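Local coordinates for deseasin MCP-01 (Pseudoalteromonas sp., PDB 3VV3), which degrades collagen as a bacterial serine protease of the subtilisin family, with calcium ions bound to its catalytic domain, at residues A277-L282 against L319-A324. Sequence-based numbering, arbitrary orientation.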
# COMPACT_ATOMS: atom_id res chain seq x y z
N ALA A 277 -10.96 10.42 -11.33
CA ALA A 277 -10.83 10.04 -12.74
C ALA A 277 -12.17 9.51 -13.26
O ALA A 277 -12.60 9.84 -14.37
CB ALA A 277 -9.73 8.99 -12.93
N GLY A 278 -12.83 8.70 -12.45
CA GLY A 278 -14.16 8.20 -12.79
C GLY A 278 -15.15 9.34 -12.97
O GLY A 278 -15.92 9.35 -13.93
N ALA A 279 -15.14 10.30 -12.04
CA ALA A 279 -16.03 11.44 -12.15
C ALA A 279 -15.75 12.25 -13.42
O ALA A 279 -16.68 12.72 -14.08
CB ALA A 279 -15.96 12.32 -10.91
N ALA A 280 -14.47 12.41 -13.76
CA ALA A 280 -14.10 13.14 -14.97
C ALA A 280 -14.70 12.44 -16.19
O ALA A 280 -15.27 13.09 -17.07
CB ALA A 280 -12.58 13.26 -15.11
N ALA A 281 -14.55 11.12 -16.24
CA ALA A 281 -15.11 10.35 -17.35
C ALA A 281 -16.63 10.48 -17.42
O ALA A 281 -17.21 10.59 -18.51
CB ALA A 281 -14.70 8.89 -17.26
N LEU A 282 -17.29 10.47 -16.26
CA LEU A 282 -18.74 10.62 -16.22
C LEU A 282 -19.18 11.99 -16.75
O LEU A 282 -20.14 12.09 -17.52
CB LEU A 282 -19.29 10.38 -14.80
CG LEU A 282 -20.81 10.14 -14.74
CD1 LEU A 282 -21.17 8.95 -15.61
CD2 LEU A 282 -21.26 9.90 -13.31
N LEU A 319 -14.97 15.85 -3.69
CA LEU A 319 -15.67 15.48 -4.93
C LEU A 319 -17.17 15.28 -4.77
O LEU A 319 -17.63 14.58 -3.87
CB LEU A 319 -15.06 14.21 -5.51
CG LEU A 319 -15.66 13.64 -6.80
CD1 LEU A 319 -15.42 14.57 -7.98
CD2 LEU A 319 -15.08 12.25 -7.06
N ASN A 320 -17.94 15.89 -5.67
CA ASN A 320 -19.36 15.59 -5.76
C ASN A 320 -19.74 15.45 -7.22
O ASN A 320 -19.83 16.44 -7.95
CB ASN A 320 -20.20 16.69 -5.09
CG ASN A 320 -21.66 16.29 -4.99
OD1 ASN A 320 -22.28 15.90 -5.99
ND2 ASN A 320 -22.21 16.34 -3.78
N VAL A 321 -19.95 14.22 -7.66
CA VAL A 321 -20.11 13.96 -9.08
C VAL A 321 -21.51 14.35 -9.56
O VAL A 321 -21.69 14.70 -10.72
CB VAL A 321 -19.74 12.52 -9.48
CG1 VAL A 321 -20.70 11.50 -8.88
CG2 VAL A 321 -19.66 12.40 -11.03
N ASN A 322 -22.48 14.32 -8.65
CA ASN A 322 -23.80 14.81 -9.01
C ASN A 322 -23.73 16.28 -9.39
O ASN A 322 -24.20 16.69 -10.46
CB ASN A 322 -24.81 14.61 -7.87
CG ASN A 322 -26.21 15.06 -8.26
OD1 ASN A 322 -26.73 14.67 -9.31
ND2 ASN A 322 -26.82 15.90 -7.43
N GLN A 323 -23.13 17.09 -8.52
CA GLN A 323 -23.02 18.52 -8.81
C GLN A 323 -22.15 18.78 -10.04
O GLN A 323 -22.37 19.73 -10.78
CB GLN A 323 -22.49 19.30 -7.60
CG GLN A 323 -22.69 20.81 -7.73
CD GLN A 323 -24.16 21.21 -7.72
OE1 GLN A 323 -24.93 20.78 -6.85
NE2 GLN A 323 -24.57 22.03 -8.69
N ALA A 324 -21.16 17.92 -10.26
CA ALA A 324 -20.30 18.08 -11.42
C ALA A 324 -21.13 17.92 -12.70
O ALA A 324 -20.98 18.71 -13.63
CB ALA A 324 -19.17 17.05 -11.40
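Val321 turns CG2 anti to its own backbone N and CG1 into the space between N and the carbonyl carbon (chi1 66°), while Leu282 reaches out with CG anti to N; the two meet methyl to methyl, Val321 CG2 standing 3.7 Å from Leu282 CD2, with the side chains crossing at about a right angle. The same CG2 also lies 3.7 Å from Ala279 CB, so one valine branch touches two residues a helical turn apart. Leu319 brings up both methyls to Ala279 CB from a second direction, CD1 at 3.7 Å and CD2 at 3.9 Å. With only a methyl at Ala279, the CA atoms of Ala279 and Val321 can lie 5.7 Å apart. Everything that touches is buried and apolar. Asn320, its CB pointing away from the 277-282 segment, is the N-cap of helix 321-327: its OD1 accepts from Gln323 N at 2.9 Å in a nearly straight bond (172°), with the donor above the carbonyl plane, and its ND2 is tied to Asp30, a calcium ligand, and to Asp304. The contact thus joins helix 269-284, which probably carries the catalytic serine at its start as in other subtilases, to the start of helix 321-327; Leu299 of helix 292-301 packs on both Ala279 and Leu319, Ala34 of helix 31-34 touches Val321, and strand 166-171 of the central parallel sheet lies against Ala277 and Ala280.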